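Local atomic coordinates of MTH0777 (Methanothermobacter thermautotrophicus, PDB entry 1KJN), a protein that is of unknown function, belongs to the DUF1890 family, and folds as a Rossmann-like parallel sheet with helices packed on both faces. Residues Met11-Pro16 and Val41-Ala46; Ala83-Asn88 and Leu107-Asp112; Gly7-Val12 and Lys35-Thr40; Ile134-His139 and Arg146-Arg151. One frame throughout, in Å; residues are numbered along the deposited sequence.

How the contacts relate
From the N terminus, 7-12 follows the first strand and 11-16 its end and the loop beyond; they pair with 35-40 and 41-46, the start and end of strand 38-43 with its flanking residues, so contacts 3 and 1 both close the loop over helix 21-34. They cross rather than nest, and share Met11 and Val12. Contact 2 follows in series, closing the loop over helix 89-102 by pairing strands 81-86 and 105-111. Contact 4 comes last and closes a short loop, laying helix 143-153 against strand 132-136. Strand 81-86 lies beside strand 8-12, and 105-111 beside 132-136. The contacts thus connect five neighbouring strands of the sheet, with contacts 1 and 4 on opposite sides of the chain's centre.

Contact 1. Residues Met11-Pro16 and Val41-Ala46; sequences MVLGCP and VTANPA
The C-terminal ends of two parallel strands meet here, in the beta-alpha-beta unit of strand 8-12, helix 21-34 and strand 38-43 within a Rossmann-like sheet. Thr42 uses both its backbone polar atoms to span Val12. Its N-H reaches Met11 O at 2.8 Å, nearly along the C=O axis (170°), and its O accepts from Leu13 N at 3.1 Å. Beyond this the strands part, and one water fills in: it accepts from Asn44 N at 2.8 Å and donates to Leu13 O at 2.9 Å, with a weak bond to Gly14 O.

The side chains sort by sheet face. Val12 and Thr42 lie side by side, CG2 to CG2 at 3.8 Å. Thr42 holds OG1 anti to its backbone N (chi1 -177°), where OG1 bonds Val65 O, and this leaves CG2 in the crowded position between N and the carbonyl carbon. Met11 and Val41 share the other face; Leu13, just past the strand, crosses Val41 obliquely, its CD1 resting 3.8 Å from Val41 CG1. Leu13 CB also presses on Ala43 CB at 3.6 Å.

Asn44 is the N-cap of helix 45-54: chi1 of 77° brings OD1 back to Ala47 N. The flat amide meets the Pro16 ring tip to tip, and Pro16 CG then touches Ala46 CB in the first turn at 3.9 Å.

Contact 2. Residues Ala83-Asn88 and Leu107-Asp112; sequences AGFVPN and LAIIFD
Ile109 O is gripped twice: Val86 N donates to it at 2.7 Å, and Phe85 CA makes a CA-H...O contact at 3.4 Å. The amide nitrogen stands 27° above the carbonyl plane. This oxygen belongs to the parallel pairing of strands 81-86 and 105-111, the two strands of a beta-alpha-beta unit whose crossover is helix 89-102. Gly84 bonds in both directions, its N to Leu107 O at 2.8 Å and its O to Ile109 N at 2.8 Å. A weak bond from Phe111 N to Val86 O ends the ladder.

Phe85 and Ile109 lie side by side on the face turned to helices 21-34 and 143-153. Ile109 CD1 sits over the Phe85 ring, 4.2 Å from its centroid and 24° off the normal, a CH-pi contact. Phe111 CE1 comes to that ring's edge, 4.0 Å from Phe85 CD2. Phe111 takes the crowded chi1 of 63°, which lays its ring alongside Pro87, with Pro87 CG 3.4 Å from Phe111 CZ and Pro87 CA over one face. An alanine at Phe111 would remove the ring and would probably loosen the packing of Pro87 and of the Phe85 edge.

Where the strands end, one water donates to Pro87 O at 2.8 Å and also to Asp112 OD1, while Asp112 OD2 accepts from Asp114 N.

Contact 3. Residues Gly7-Val12 and Lys35-Thr40; sequences GKALMV and KGFRVT
Backbone bonds carry most of this parallel pairing, in which the first strand of a Rossmann-like sheet meets the second where the second begins; the short strand axes lie 26° apart. Arg38 N donates to Gly7 O at 3.1 Å, Ala9 N to Arg38 O at 2.9 Å, Thr40 N to Ala9 O at 2.9 Å and Met11 N to Thr40 O at 2.8 Å. The third is nearly straight, 176° at the hydrogen. Just ahead of the strand, Gly36 ends helix 21-34 in a Schellman motif; at its backbone angles, with a positive phi of 101°, a CB would run into the carbonyl O of Lys35, so only glycine fits comfortably.

Apolar contacts lie on both faces. Phe37 turns its ring edge to the Lys8 carbonyl carbon, and its CD2 touches Ala9 CB at 3.8 Å. On the other face Leu10 crosses Thr40 obliquely, CD1 to CG2 at 3.6 Å; Thr40 places that methyl anti to its own N, leaving OG1 for Glu63.

The charged pair lies on this face too. Lys8 and Arg38 run side by side, Lys8 CG 4.1 Å from Arg38 CB, and both bend at chi3. Lys8 NZ ends 5.1 Å from Arg38 NE, like charges without contact. Each has its own partner, Tyr79 by cation-pi for Lys8 and a Glu63 salt bridge for Arg38, which would probably offset their mutual repulsion.

Contact 4. Residues Ile134-His139 and Arg146-Arg151; sequences IAARAH and RVRIDR
Arg148 reaches from helix 143-153, the C-terminal helix of this Rossmann-like fold, across to strand 132-136, the last strand of its sheet, and carries the polar part of the contact. Its NH1 donates to Ala135 O at 3.1 Å, on a lone pair and within the plane of the guanidinium, although the bond is bent to 140° at the hydrogen. The same NH1 lies 3.1 Å from Ala136 CB, a tight approach for a methyl group. The apolar part is borne by Ile134, which crosses Arg148 obliquely. Its CG2 meets Arg148 CB at 3.9 Å, and its CD1 extends to Arg148 O at 3.8 Å and to Ile149 CG1 at 4.0 Å.

The torsions explain the reach. Arg148 sets CG anti to its carbonyl carbon and then bends at chi3 (-142°), which turns the guanidinium edge to the strand. Ile134 and Ala136 make the backbone bonds to Ala108 and Ile110 of the inner strand, consistent with Ala135 O pointing outward to Arg148. Arg148 NH2 also lies 6.3 Å from Arg137 NH2, like charges not in contact. Within the helix, Arg146 NE makes a salt bridge to Asp150 OD2 at 2.9 Å, and Asp150 OD1 accepts from Tyr27 OH, which connects this turn to helix 21-34.

The axes of helical residues 146-151 and strand residues 134-136 run nearly antiparallel (165°) and approach to 8.9 Å. Strand 132-136 is one of the two outermost strands of the chain's sheet: helix 143-153 packs over its Ile134 face beside helix 21-34, while Ala135 meets Val122 of helix 115-128 on the other.

Contact 1. Residues Met11-Pro16 and Val41-Ala46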
# COMPACT_ATOMS: atom_id res chain seq x y z
N MSE A 11 10.70 -3.96 -12.17
CA MSE A 11 10.10 -2.78 -11.57
C MSE A 11 10.96 -2.32 -10.40
O MSE A 11 11.17 -3.06 -9.43
CB MSE A 11 8.68 -3.11 -11.09
CG MSE A 11 7.95 -1.90 -10.50
SE MSE A 11 6.04 -2.24 -10.20
CE MSE A 11 5.51 -2.42 -12.04
N VAL A 12 11.42 -1.07 -10.47
CA VAL A 12 12.30 -0.50 -9.44
C VAL A 12 11.54 0.49 -8.58
O VAL A 12 10.87 1.39 -9.11
CB VAL A 12 13.49 0.24 -10.10
CG1 VAL A 12 14.43 0.82 -9.04
CG2 VAL A 12 14.24 -0.71 -11.02
N LEU A 13 11.66 0.34 -7.26
CA LEU A 13 10.96 1.23 -6.33
C LEU A 13 11.91 2.09 -5.49
O LEU A 13 13.03 1.67 -5.17
CB LEU A 13 10.04 0.44 -5.39
CG LEU A 13 9.11 -0.60 -6.03
CD1 LEU A 13 8.29 -1.28 -4.94
CD2 LEU A 13 8.20 0.05 -7.06
N GLY A 14 11.43 3.27 -5.13
CA GLY A 14 12.21 4.19 -4.32
C GLY A 14 11.85 4.06 -2.85
O GLY A 14 11.02 3.21 -2.48
N CYS A 15 12.47 4.87 -2.00
CA CYS A 15 12.18 4.80 -0.57
C CYS A 15 10.68 5.05 -0.41
O CYS A 15 10.10 5.92 -1.07
CB CYS A 15 13.00 5.82 0.23
SG CYS A 15 12.27 7.47 0.36
N PRO A 16 10.01 4.22 0.39
CA PRO A 16 8.57 4.36 0.63
C PRO A 16 8.26 5.45 1.67
O PRO A 16 8.64 5.33 2.84
CB PRO A 16 8.19 2.97 1.14
CG PRO A 16 9.39 2.61 1.99
CD PRO A 16 10.58 3.10 1.17
N VAL A 41 10.05 -7.35 -8.91
CA VAL A 41 10.08 -6.08 -8.18
C VAL A 41 11.40 -6.01 -7.40
O VAL A 41 11.79 -6.99 -6.74
CB VAL A 41 8.91 -5.97 -7.17
CG1 VAL A 41 9.02 -4.69 -6.36
CG2 VAL A 41 7.55 -6.01 -7.90
N THR A 42 12.07 -4.87 -7.46
CA THR A 42 13.33 -4.71 -6.73
C THR A 42 13.32 -3.38 -5.99
O THR A 42 12.91 -2.36 -6.56
CB THR A 42 14.57 -4.81 -7.68
OG1 THR A 42 15.77 -4.73 -6.91
CG2 THR A 42 14.56 -3.68 -8.73
N ALA A 43 13.71 -3.40 -4.72
CA ALA A 43 13.71 -2.20 -3.89
C ALA A 43 14.41 -2.46 -2.55
O ALA A 43 14.97 -3.54 -2.33
CB ALA A 43 12.27 -1.76 -3.64
N ASN A 44 14.37 -1.45 -1.67
CA ASN A 44 15.00 -1.52 -0.35
C ASN A 44 14.14 -2.39 0.57
O ASN A 44 12.98 -2.64 0.28
CB ASN A 44 15.29 -0.10 0.24
CG ASN A 44 14.04 0.62 0.82
OD1 ASN A 44 12.92 0.12 0.76
ND2 ASN A 44 14.26 1.82 1.39
N PRO A 45 14.71 -2.87 1.70
CA PRO A 45 13.95 -3.72 2.63
C PRO A 45 12.55 -3.24 3.00
O PRO A 45 11.59 -4.00 2.88
CB PRO A 45 14.88 -3.79 3.84
CG PRO A 45 16.26 -3.79 3.19
CD PRO A 45 16.09 -2.65 2.18
N ALA A 46 12.42 -2.00 3.44
CA ALA A 46 11.11 -1.48 3.82
C ALA A 46 10.11 -1.62 2.66
O ALA A 46 9.05 -2.20 2.82
CB ALA A 46 11.23 -0.03 4.26
O HOH W 1 13.21 0.97 -2.36

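Contact 2. Residues Ala83-Asn88 and Leu107-Asp112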
# COMPACT_ATOMS: atom_id res chain seq x y z
N ALA A 83 10.56 -0.49 -15.50
CA ALA A 83 9.74 0.56 -14.93
C ALA A 83 10.31 0.98 -13.59
O ALA A 83 10.64 0.14 -12.74
CB ALA A 83 8.31 0.10 -14.78
N GLY A 84 10.49 2.28 -13.42
CA GLY A 84 11.03 2.83 -12.19
C GLY A 84 10.22 3.98 -11.61
O GLY A 84 9.90 4.94 -12.32
N PHE A 85 9.85 3.83 -10.34
CA PHE A 85 9.11 4.86 -9.61
C PHE A 85 10.17 5.81 -9.10
O PHE A 85 11.19 5.38 -8.54
CB PHE A 85 8.32 4.24 -8.45
CG PHE A 85 7.06 3.59 -8.89
CD1 PHE A 85 7.08 2.30 -9.42
CD2 PHE A 85 5.84 4.27 -8.81
CE1 PHE A 85 5.91 1.70 -9.87
CE2 PHE A 85 4.67 3.68 -9.25
CZ PHE A 85 4.70 2.39 -9.78
N VAL A 86 9.93 7.10 -9.28
CA VAL A 86 10.93 8.10 -8.91
C VAL A 86 10.40 9.24 -8.04
O VAL A 86 9.88 10.23 -8.54
CB VAL A 86 11.58 8.69 -10.18
CG1 VAL A 86 12.81 9.50 -9.83
CG2 VAL A 86 11.95 7.56 -11.15
N PRO A 87 10.45 9.07 -6.71
CA PRO A 87 9.99 10.09 -5.76
C PRO A 87 11.13 11.06 -5.43
O PRO A 87 10.92 12.07 -4.76
CB PRO A 87 9.66 9.28 -4.49
CG PRO A 87 9.65 7.85 -4.92
CD PRO A 87 10.61 7.76 -6.06
N ASN A 88 12.35 10.74 -5.86
CA ASN A 88 13.48 11.61 -5.54
C ASN A 88 14.77 11.28 -6.28
O ASN A 88 14.84 10.30 -7.01
CB ASN A 88 13.75 11.54 -4.02
CG ASN A 88 13.98 10.12 -3.53
OD1 ASN A 88 14.45 9.26 -4.29
ND2 ASN A 88 13.66 9.87 -2.27
N LEU A 107 10.45 3.02 -18.48
CA LEU A 107 9.42 3.94 -18.03
C LEU A 107 9.71 4.51 -16.66
O LEU A 107 9.97 3.78 -15.70
CB LEU A 107 8.05 3.23 -18.00
CG LEU A 107 6.91 4.03 -17.37
CD1 LEU A 107 6.62 5.29 -18.19
CD2 LEU A 107 5.66 3.18 -17.22
N ALA A 108 9.66 5.84 -16.58
CA ALA A 108 9.88 6.54 -15.33
C ALA A 108 8.54 7.07 -14.86
O ALA A 108 7.83 7.70 -15.65
CB ALA A 108 10.83 7.66 -15.52
N ILE A 109 8.19 6.80 -13.60
CA ILE A 109 6.94 7.29 -13.02
C ILE A 109 7.40 8.23 -11.89
O ILE A 109 7.88 7.81 -10.83
CB ILE A 109 6.09 6.11 -12.50
CG1 ILE A 109 5.58 5.30 -13.70
CG2 ILE A 109 4.90 6.61 -11.65
CD1 ILE A 109 4.89 3.99 -13.35
N ILE A 110 7.35 9.52 -12.21
CA ILE A 110 7.79 10.58 -11.33
C ILE A 110 6.67 11.23 -10.56
O ILE A 110 5.66 11.64 -11.14
CB ILE A 110 8.55 11.64 -12.15
CG1 ILE A 110 9.74 10.96 -12.85
CG2 ILE A 110 8.96 12.82 -11.27
CD1 ILE A 110 10.54 11.85 -13.79
N PHE A 111 6.85 11.36 -9.25
CA PHE A 111 5.83 11.96 -8.42
C PHE A 111 6.33 12.65 -7.17
O PHE A 111 7.29 12.22 -6.53
CB PHE A 111 4.77 10.91 -8.03
CG PHE A 111 5.31 9.78 -7.20
CD1 PHE A 111 6.07 8.77 -7.78
CD2 PHE A 111 5.07 9.74 -5.83
CE1 PHE A 111 6.60 7.73 -7.01
CE2 PHE A 111 5.59 8.72 -5.05
CZ PHE A 111 6.36 7.70 -5.64
N ASP A 112 5.64 13.74 -6.84
CA ASP A 112 5.91 14.56 -5.67
C ASP A 112 4.80 15.62 -5.70
O ASP A 112 4.25 15.91 -6.76
CB ASP A 112 7.29 15.21 -5.77
CG ASP A 112 7.72 15.88 -4.47
OD1 ASP A 112 8.45 15.25 -3.69
OD2 ASP A 112 7.32 17.03 -4.23
O HOH W 2 11.61 14.49 -3.64

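Contact 3. Residues Gly7-Val12 and Lys35-Thr40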
# COMPACT_ATOMS: atom_id res chain seq x y z
N GLY A 7 7.79 -12.14 -22.24
CA GLY A 7 8.96 -11.52 -21.65
C GLY A 7 8.90 -11.27 -20.15
O GLY A 7 7.96 -11.67 -19.46
N LYS A 8 9.92 -10.58 -19.67
CA LYS A 8 10.05 -10.27 -18.26
C LYS A 8 10.21 -8.78 -18.08
O LYS A 8 10.77 -8.08 -18.94
CB LYS A 8 11.26 -11.00 -17.67
CG LYS A 8 11.13 -12.54 -17.71
CD LYS A 8 12.42 -13.25 -17.39
CE LYS A 8 12.88 -12.97 -15.97
NZ LYS A 8 14.31 -13.40 -15.78
N ALA A 9 9.66 -8.28 -16.99
CA ALA A 9 9.75 -6.87 -16.70
C ALA A 9 10.34 -6.67 -15.31
O ALA A 9 10.15 -7.51 -14.42
CB ALA A 9 8.40 -6.21 -16.81
N LEU A 10 11.14 -5.63 -15.16
CA LEU A 10 11.74 -5.32 -13.87
C LEU A 10 11.16 -3.99 -13.42
O LEU A 10 11.12 -3.02 -14.19
CB LEU A 10 13.26 -5.22 -13.95
CG LEU A 10 14.00 -4.86 -12.65
CD1 LEU A 10 13.79 -5.97 -11.63
CD2 LEU A 10 15.49 -4.64 -12.93
N MSE A 11 10.70 -3.96 -12.17
CA MSE A 11 10.10 -2.78 -11.57
C MSE A 11 10.96 -2.32 -10.40
O MSE A 11 11.17 -3.06 -9.43
CB MSE A 11 8.68 -3.11 -11.09
CG MSE A 11 7.95 -1.90 -10.50
SE MSE A 11 6.04 -2.24 -10.20
CE MSE A 11 5.51 -2.42 -12.04
N VAL A 12 11.42 -1.07 -10.47
CA VAL A 12 12.30 -0.50 -9.44
C VAL A 12 11.54 0.49 -8.58
O VAL A 12 10.87 1.39 -9.11
CB VAL A 12 13.49 0.24 -10.10
CG1 VAL A 12 14.43 0.82 -9.04
CG2 VAL A 12 14.24 -0.71 -11.02
N LYS A 35 -0.59 -8.31 -19.39
CA LYS A 35 -0.02 -8.32 -20.74
C LYS A 35 0.88 -9.54 -21.01
O LYS A 35 1.50 -9.62 -22.07
CB LYS A 35 0.76 -7.02 -21.00
CG LYS A 35 -0.10 -5.78 -21.16
CD LYS A 35 0.81 -4.56 -21.23
CE LYS A 35 0.06 -3.30 -21.56
NZ LYS A 35 -0.40 -3.30 -22.97
N GLY A 36 0.98 -10.46 -20.06
CA GLY A 36 1.79 -11.65 -20.24
C GLY A 36 3.16 -11.66 -19.58
O GLY A 36 3.81 -12.71 -19.45
N PHE A 37 3.60 -10.48 -19.14
CA PHE A 37 4.88 -10.33 -18.48
C PHE A 37 5.03 -11.05 -17.16
O PHE A 37 4.06 -11.21 -16.41
CB PHE A 37 5.14 -8.86 -18.18
CG PHE A 37 5.54 -8.07 -19.36
CD1 PHE A 37 4.61 -7.30 -20.05
CD2 PHE A 37 6.86 -8.07 -19.79
CE1 PHE A 37 4.99 -6.55 -21.16
CE2 PHE A 37 7.25 -7.33 -20.89
CZ PHE A 37 6.32 -6.57 -21.58
N ARG A 38 6.26 -11.45 -16.86
CA ARG A 38 6.59 -12.03 -15.57
C ARG A 38 7.22 -10.79 -14.93
O ARG A 38 8.08 -10.17 -15.53
CB ARG A 38 7.62 -13.14 -15.71
CG ARG A 38 7.59 -14.13 -14.59
CD ARG A 38 8.72 -15.13 -14.70
NE ARG A 38 9.83 -14.76 -13.83
CZ ARG A 38 9.89 -15.06 -12.54
NH1 ARG A 38 8.91 -15.75 -11.97
NH2 ARG A 38 10.91 -14.64 -11.80
N VAL A 39 6.74 -10.36 -13.76
CA VAL A 39 7.28 -9.15 -13.16
C VAL A 39 8.12 -9.33 -11.93
O VAL A 39 7.68 -9.90 -10.94
CB VAL A 39 6.16 -8.14 -12.75
CG1 VAL A 39 6.79 -6.81 -12.32
CG2 VAL A 39 5.18 -7.93 -13.89
N THR A 40 9.31 -8.75 -11.98
CA THR A 40 10.21 -8.79 -10.84
C THR A 40 10.23 -7.41 -10.22
O THR A 40 10.37 -6.40 -10.91
CB THR A 40 11.64 -9.17 -11.26
OG1 THR A 40 11.67 -10.52 -11.72
CG2 THR A 40 12.62 -8.99 -10.09

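Contact 4. Residues Ile134-His139 and Arg146-Arg151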
# COMPACT_ATOMS: atom_id res chain seq x y z
N ILE A 134 6.02 9.46 -17.03
CA ILE A 134 4.69 9.71 -16.47
C ILE A 134 4.98 10.51 -15.21
O ILE A 134 5.72 10.05 -14.33
CB ILE A 134 3.95 8.42 -16.06
CG1 ILE A 134 3.42 7.70 -17.30
CG2 ILE A 134 2.75 8.76 -15.16
CD1 ILE A 134 2.79 6.37 -16.99
N ALA A 135 4.44 11.71 -15.13
CA ALA A 135 4.67 12.54 -13.96
C ALA A 135 3.38 13.14 -13.41
O ALA A 135 2.45 13.46 -14.17
CB ALA A 135 5.67 13.63 -14.28
N ALA A 136 3.31 13.27 -12.09
CA ALA A 136 2.13 13.85 -11.44
C ALA A 136 2.40 14.29 -10.00
O ALA A 136 3.21 13.69 -9.28
CB ALA A 136 0.97 12.87 -11.49
N ARG A 137 1.71 15.35 -9.60
CA ARG A 137 1.80 15.89 -8.25
C ARG A 137 0.85 15.05 -7.39
O ARG A 137 -0.34 15.36 -7.27
CB ARG A 137 1.37 17.37 -8.24
CG ARG A 137 2.33 18.31 -8.97
CD ARG A 137 1.71 19.71 -9.24
NE ARG A 137 0.69 19.66 -10.30
CZ ARG A 137 -0.59 19.98 -10.14
NH1 ARG A 137 -1.05 20.38 -8.96
NH2 ARG A 137 -1.43 19.85 -11.16
N ALA A 138 1.36 13.98 -6.80
CA ALA A 138 0.52 13.12 -5.98
C ALA A 138 1.24 12.60 -4.75
O ALA A 138 2.41 12.19 -4.82
CB ALA A 138 -0.00 11.93 -6.81
N HIS A 139 0.52 12.57 -3.63
CA HIS A 139 1.07 12.06 -2.39
C HIS A 139 0.20 10.94 -1.83
O HIS A 139 0.68 9.83 -1.63
CB HIS A 139 1.20 13.17 -1.36
CG HIS A 139 1.73 12.70 -0.05
ND1 HIS A 139 0.90 12.40 1.02
CD2 HIS A 139 2.99 12.46 0.37
CE1 HIS A 139 1.64 11.99 2.04
NE2 HIS A 139 2.92 12.02 1.67
N ARG A 146 -2.68 6.82 -11.55
CA ARG A 146 -3.36 5.61 -12.00
C ARG A 146 -3.95 5.76 -13.39
O ARG A 146 -3.82 4.86 -14.22
CB ARG A 146 -4.43 5.19 -10.98
CG ARG A 146 -5.19 3.91 -11.33
CD ARG A 146 -6.47 4.21 -12.15
NE ARG A 146 -7.20 2.99 -12.50
CZ ARG A 146 -7.92 2.27 -11.64
NH1 ARG A 146 -8.03 2.63 -10.37
NH2 ARG A 146 -8.49 1.14 -12.04
N VAL A 147 -4.63 6.88 -13.64
CA VAL A 147 -5.23 7.13 -14.95
C VAL A 147 -4.14 7.25 -16.02
O VAL A 147 -4.25 6.69 -17.11
CB VAL A 147 -6.07 8.43 -14.95
CG1 VAL A 147 -6.58 8.71 -16.34
CG2 VAL A 147 -7.23 8.29 -14.00
N ARG A 148 -3.09 8.00 -15.71
CA ARG A 148 -1.99 8.13 -16.67
C ARG A 148 -1.29 6.79 -16.93
O ARG A 148 -0.82 6.57 -18.03
CB ARG A 148 -1.02 9.22 -16.22
CG ARG A 148 -1.64 10.59 -16.37
CD ARG A 148 -0.97 11.66 -15.53
NE ARG A 148 -2.00 12.56 -15.03
CZ ARG A 148 -1.80 13.65 -14.31
NH1 ARG A 148 -0.57 14.01 -13.98
NH2 ARG A 148 -2.83 14.40 -13.94
N ILE A 149 -1.25 5.89 -15.94
CA ILE A 149 -0.65 4.58 -16.13
C ILE A 149 -1.58 3.73 -17.01
O ILE A 149 -1.11 2.98 -17.87
CB ILE A 149 -0.37 3.85 -14.78
CG1 ILE A 149 0.83 4.50 -14.08
CG2 ILE A 149 -0.09 2.35 -15.00
CD1 ILE A 149 0.91 4.17 -12.61
N ASP A 150 -2.88 3.82 -16.77
CA ASP A 150 -3.84 3.06 -17.59
C ASP A 150 -3.69 3.42 -19.07
O ASP A 150 -3.71 2.55 -19.94
CB ASP A 150 -5.28 3.37 -17.19
CG ASP A 150 -5.74 2.58 -15.99
OD1 ASP A 150 -5.17 1.49 -15.73
OD2 ASP A 150 -6.67 3.04 -15.32
N ARG A 151 -3.54 4.72 -19.33
CA ARG A 151 -3.40 5.24 -20.69
C ARG A 151 -2.14 4.71 -21.36
O ARG A 151 -2.19 4.20 -22.49
CB ARG A 151 -3.43 6.77 -20.69
CG ARG A 151 -4.75 7.34 -20.14
CD ARG A 151 -5.02 8.76 -20.62
NE ARG A 151 -6.33 9.28 -20.20
CZ ARG A 151 -7.50 8.66 -20.38
NH1 ARG A 151 -7.55 7.48 -20.99
NH2 ARG A 151 -8.62 9.23 -19.95